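Local atomic coordinates of gene product PA4716 (Pseudomonas aeruginosa, PDB entry 1U0K), a protein that probably acts as an isomerase of the PhzF family, although its substrate and exact reaction are not established. Residues A36-A39 / W40-L44; R64-L68 / E69-P73. One frame throughout, in Å; residues are numbered along the deposited sequence.

Contact 1 (A36-A39 / W40-L44)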
loop_
_atom_site.group_PDB
_atom_site.type_symbol
_atom_site.label_atom_id
_atom_site.label_comp_id
_atom_site.label_asym_id
_atom_site.label_seq_id
_atom_site.Cartn_x
_atom_site.Cartn_y
_atom_site.Cartn_z
ATOM N N ALA A 36 -17.717 -2.752 -1.556
ATOM C CA ALA A 36 -17.280 -1.478 -0.990
ATOM C C ALA A 36 -16.200 -1.660 0.072
ATOM O O ALA A 36 -15.270 -0.868 0.157
ATOM C CB ALA A 36 -18.471 -0.709 -0.433
HETATM N N MSE A 37 -16.299 -2.715 0.871
HETATM C CA MSE A 37 -15.287 -3.002 1.874
HETATM C C MSE A 37 -13.949 -3.311 1.187
HETATM O O MSE A 37 -12.908 -2.776 1.569
HETATM C CB MSE A 37 -15.717 -4.166 2.762
HETATM C CG MSE A 37 -16.861 -3.803 3.674
HETATM SE SE MSE A 37 -17.393 -5.345 4.729
HETATM C CE MSE A 37 -19.123 -4.768 5.371
ATOM N N GLN A 38 -13.969 -4.139 0.145
ATOM C CA GLN A 38 -12.745 -4.431 -0.587
ATOM C C GLN A 38 -12.183 -3.182 -1.248
ATOM O O GLN A 38 -10.963 -2.988 -1.259
ATOM C CB GLN A 38 -12.958 -5.540 -1.630
ATOM C CG GLN A 38 -11.692 -5.931 -2.382
ATOM C CD GLN A 38 -10.633 -6.557 -1.511
ATOM O OE1 GLN A 38 -9.730 -5.866 -0.996
ATOM N NE2 GLN A 38 -10.736 -7.850 -1.313
ATOM N N ALA A 39 -13.054 -2.341 -1.781
ATOM C CA ALA A 39 -12.625 -1.123 -2.468
ATOM C C ALA A 39 -12.011 -0.125 -1.479
ATOM O O ALA A 39 -11.022 0.522 -1.803
ATOM C CB ALA A 39 -13.768 -0.497 -3.237
ATOM N N TRP A 40 -12.596 0.001 -0.286
ATOM C CA TRP A 40 -12.054 0.891 0.755
ATOM C C TRP A 40 -10.718 0.370 1.261
ATOM O O TRP A 40 -9.822 1.152 1.582
ATOM C CB TRP A 40 -13.041 1.065 1.926
ATOM C CG TRP A 40 -13.945 2.216 1.772
ATOM C CD1 TRP A 40 -15.272 2.188 1.485
ATOM C CD2 TRP A 40 -13.579 3.591 1.840
ATOM N NE1 TRP A 40 -15.767 3.469 1.411
ATOM C CE2 TRP A 40 -14.740 4.349 1.619
ATOM C CE3 TRP A 40 -12.382 4.266 2.097
ATOM C CZ2 TRP A 40 -14.737 5.747 1.638
ATOM C CZ3 TRP A 40 -12.380 5.654 2.103
ATOM C CH2 TRP A 40 -13.546 6.373 1.876
ATOM N N THR A 41 -10.557 -0.947 1.331
ATOM C CA THR A 41 -9.283 -1.534 1.745
ATOM C C THR A 41 -8.192 -1.121 0.748
ATOM O O THR A 41 -7.086 -0.739 1.138
ATOM C CB THR A 41 -9.429 -3.064 1.834
ATOM O OG1 THR A 41 -10.413 -3.391 2.835
ATOM C CG2 THR A 41 -8.144 -3.708 2.334
ATOM N N ARG A 42 -8.511 -1.187 -0.540
ATOM C CA ARG A 42 -7.576 -0.790 -1.596
ATOM C C ARG A 42 -7.328 0.714 -1.579
ATOM O O ARG A 42 -6.226 1.170 -1.903
ATOM C CB ARG A 42 -8.086 -1.258 -2.953
ATOM C CG ARG A 42 -7.899 -2.741 -3.132
ATOM C CD ARG A 42 -8.726 -3.351 -4.238
ATOM N NE ARG A 42 -8.492 -4.789 -4.260
ATOM C CZ ARG A 42 -9.203 -5.667 -4.960
ATOM N NH1 ARG A 42 -10.210 -5.269 -5.723
ATOM N NH2 ARG A 42 -8.898 -6.955 -4.896
ATOM N N GLU A 43 -8.337 1.482 -1.191
ATOM C CA GLU A 43 -8.194 2.932 -1.056
ATOM C C GLU A 43 -7.155 3.292 0.006
ATOM O O GLU A 43 -6.268 4.109 -0.246
ATOM C CB GLU A 43 -9.531 3.563 -0.681
ATOM C CG GLU A 43 -9.534 5.078 -0.651
ATOM C CD GLU A 43 -9.401 5.702 -2.013
ATOM O OE1 GLU A 43 -9.004 6.876 -2.069
ATOM O OE2 GLU A 43 -9.734 5.049 -3.033
ATOM N N LEU A 44 -7.255 2.684 1.180
ATOM C CA LEU A 44 -6.438 3.098 2.308
ATOM C C LEU A 44 -5.047 2.473 2.309
ATOM O O LEU A 44 -4.145 2.992 2.963
ATOM C CB LEU A 44 -7.177 2.826 3.612
ATOM C CG LEU A 44 -8.489 3.603 3.747
ATOM C CD1 LEU A 44 -9.093 3.392 5.120
ATOM C CD2 LEU A 44 -8.283 5.098 3.441
#
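Just over two turns of helix 34-44, the helix that links the parallel strands 21-26 and 48-54, carry this contact, and T41 marks its inward side by folding back onto M37. The oxygen of M37 (a selenomethionine) takes two bonds from that one residue: T41 N at 3.0 Å and the hydroxyl T41 OG1 at 2.9 Å, arriving from opposite faces of the carbonyl plane. T41 can do this because its OG1 lies beside its own backbone N, anti to the carbonyl carbon (chi1 -62°). The regular i to i+4 ladder continues on both sides, with W40 N on A36 O at 2.8 Å and E43 N on A39 O at 2.9 Å. W40 also brings its indole edge up to that first carbonyl, CD1 lying 3.3 Å from A36 O, while F26 meets the ring edge-to-face. On another side of the helix Q38 and R42 stack, their flat groups only 16° apart: Q38 CG sits over the centre of the guanidinium, 3.6 Å from R42 CZ. The NE of R42 is bound by L68 O, and the side chain of E43 makes a salt bridge to R254 of the second subunit. M37 and T41 pack on F51 and F66. A threonine hydroxyl returned to the carbonyl four residues earlier is a familiar feature of alpha-helices, used here on the side facing strands 48-54 and 60-67.

Contact 2 (R64-L68 / E69-P73)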
loop_
_atom_site.group_PDB
_atom_site.type_symbol
_atom_site.label_atom_id
_atom_site.label_comp_id
_atom_site.label_asym_id
_atom_site.label_seq_id
_atom_site.Cartn_x
_atom_site.Cartn_y
_atom_site.Cartn_z
ATOM N N ARG A 64 -15.123 -7.976 9.650
ATOM C CA ARG A 64 -14.704 -8.437 8.341
ATOM C C ARG A 64 -13.306 -7.860 8.122
ATOM O O ARG A 64 -13.100 -6.657 8.304
ATOM C CB ARG A 64 -15.648 -7.936 7.243
ATOM C CG ARG A 64 -17.136 -8.258 7.414
ATOM C CD ARG A 64 -17.517 -9.660 7.047
ATOM N NE ARG A 64 -17.297 -10.004 5.644
ATOM C CZ ARG A 64 -18.116 -9.731 4.638
ATOM N NH1 ARG A 64 -19.236 -9.045 4.813
ATOM N NH2 ARG A 64 -17.791 -10.149 3.425
ATOM N N ILE A 65 -12.358 -8.722 7.772
ATOM C CA ILE A 65 -10.968 -8.327 7.557
ATOM C C ILE A 65 -10.587 -8.567 6.114
ATOM O O ILE A 65 -10.832 -9.640 5.574
ATOM C CB ILE A 65 -10.008 -9.117 8.476
ATOM C CG1 ILE A 65 -10.317 -8.872 9.952
ATOM C CG2 ILE A 65 -8.574 -8.748 8.175
ATOM C CD1 ILE A 65 -9.629 -9.850 10.891
ATOM N N PHE A 66 -9.998 -7.553 5.485
ATOM C CA PHE A 66 -9.536 -7.643 4.115
ATOM C C PHE A 66 -8.082 -7.244 3.988
ATOM O O PHE A 66 -7.628 -6.291 4.625
ATOM C CB PHE A 66 -10.335 -6.716 3.210
ATOM C CG PHE A 66 -11.773 -7.104 3.044
ATOM C CD1 PHE A 66 -12.697 -6.812 4.025
ATOM C CD2 PHE A 66 -12.201 -7.724 1.878
ATOM C CE1 PHE A 66 -14.027 -7.168 3.853
ATOM C CE2 PHE A 66 -13.529 -8.085 1.709
ATOM C CZ PHE A 66 -14.434 -7.807 2.696
ATOM N N THR A 67 -7.368 -7.958 3.124
ATOM C CA THR A 67 -6.124 -7.443 2.557
ATOM C C THR A 67 -6.446 -6.770 1.230
ATOM O O THR A 67 -7.579 -6.763 0.787
ATOM C CB THR A 67 -5.083 -8.549 2.327
ATOM O OG1 THR A 67 -5.553 -9.424 1.295
ATOM C CG2 THR A 67 -4.871 -9.400 3.542
ATOM N N LEU A 68 -5.434 -6.242 0.559
ATOM C CA LEU A 68 -5.661 -5.655 -0.749
ATOM C C LEU A 68 -6.011 -6.728 -1.777
ATOM O O LEU A 68 -6.538 -6.406 -2.833
ATOM C CB LEU A 68 -4.458 -4.819 -1.210
ATOM C CG LEU A 68 -4.586 -3.355 -0.791
ATOM C CD1 LEU A 68 -4.286 -3.171 0.674
ATOM C CD2 LEU A 68 -3.695 -2.457 -1.621
ATOM N N GLU A 69 -5.738 -7.991 -1.458
ATOM C CA GLU A 69 -6.021 -9.095 -2.382
ATOM C C GLU A 69 -7.406 -9.707 -2.190
ATOM O O GLU A 69 -8.095 -10.006 -3.174
ATOM C CB GLU A 69 -4.942 -10.176 -2.245
ATOM C CG GLU A 69 -3.635 -9.820 -2.945
ATOM C CD GLU A 69 -2.626 -9.105 -2.068
ATOM O OE1 GLU A 69 -3.014 -8.488 -1.048
ATOM O OE2 GLU A 69 -1.422 -9.156 -2.412
ATOM N N GLU A 70 -7.820 -9.894 -0.940
ATOM C CA GLU A 70 -8.984 -10.732 -0.645
ATOM C C GLU A 70 -9.451 -10.566 0.797
ATOM O O GLU A 70 -8.741 -10.017 1.628
ATOM C CB GLU A 70 -8.598 -12.203 -0.857
ATOM C CG GLU A 70 -7.577 -12.702 0.172
ATOM C CD GLU A 70 -6.769 -13.899 -0.290
ATOM O OE1 GLU A 70 -5.580 -14.028 0.125
ATOM O OE2 GLU A 70 -7.335 -14.705 -1.059
ATOM N N GLU A 71 -10.623 -11.112 1.101
ATOM C CA GLU A 71 -11.069 -11.234 2.479
ATOM C C GLU A 71 -10.319 -12.368 3.191
ATOM O O GLU A 71 -10.083 -13.423 2.600
ATOM C CB GLU A 71 -12.578 -11.472 2.535
ATOM C CG GLU A 71 -13.097 -11.392 3.952
ATOM C CD GLU A 71 -14.596 -11.532 4.059
ATOM O OE1 GLU A 71 -15.265 -11.649 3.012
ATOM O OE2 GLU A 71 -15.083 -11.509 5.203
ATOM N N LEU A 72 -9.953 -12.134 4.448
ATOM C CA LEU A 72 -9.334 -13.115 5.338
ATOM C C LEU A 72 -10.124 -13.158 6.646
ATOM O O LEU A 72 -9.774 -12.466 7.615
ATOM C CB LEU A 72 -7.887 -12.717 5.657
ATOM C CG LEU A 72 -6.850 -12.875 4.546
ATOM C CD1 LEU A 72 -5.499 -12.532 5.106
ATOM C CD2 LEU A 72 -6.847 -14.270 3.960
ATOM N N PRO A 73 -11.181 -13.949 6.693
ATOM C CA PRO A 73 -12.011 -14.067 7.904
ATOM C C PRO A 73 -11.409 -14.893 9.071
ATOM O O PRO A 73 -12.105 -15.711 9.661
ATOM C CB PRO A 73 -13.295 -14.710 7.358
ATOM C CG PRO A 73 -12.809 -15.580 6.251
ATOM C CD PRO A 73 -11.704 -14.775 5.590
HETATM O O HOH W 1 -13.488 -11.378 7.300
HETATM O O HOH W 2 -4.231 -11.791 0.982
#
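E71 lies back along R64 and F66, and T67 ties up the turn that makes this possible. With CG anti to the backbone N (chi1 -171°), the extended E71 chain runs CG over one face of the F66 ring; E71 CB makes an off-centre CH-pi contact 4.1 Å from the ring centroid. The carboxylate then reaches R64, which grips it side-on: R64 NE to E71 OE2 at 2.7 Å, R64 NH2 to E71 OE1 at 3.0 Å, both nearly straight. A water joins E71 OE2 to I65 N, and D34 forms a salt bridge with R64 NH1. Between the backbones, L72 N to I65 O (2.9 Å) and T67 N to E70 O (2.9 Å) flank F66 and E71, an antiparallel non-hydrogen-bonded pair.

At the reversal T67 OG1 accepts from E69 N at 3.1 Å, an ST turn, and from E70 N at 3.2 Å. A second water links this hydroxyl to E70 OE1. E69 CB lies 3.7 Å from T67 OG1, and a bend at chi2 turns OE1 back toward L68. D34 and E71 share the charge of R64, which probably favours both acids staying ionised, and the paired bonds hold the E71 carboxylate in one orientation.

In the fold
Contacts 1 and 2 are neighbours, their centres about 10 Å apart: R42 meets the backbone of L68, probably by a hydrogen bond, and T41 OG1 packs 3.3 Å from F66 CB. Both are partly buried, contact 2 nearer the centre of the chain (about 12 Å from it, against 19 Å). The helical contact rests on backbone bonds, one threonine hydroxyl and a stacked Q38/R42 pair, and faces the second subunit; the turn at 64-73 touches no other chain and relies on a salt bridge, waters and a side-chain-bound reversal. E48, the predicted active-site residue, is close to both: I65, T67 and L72 touch it, and T41 lies about 6 Å away, side chain to side chain.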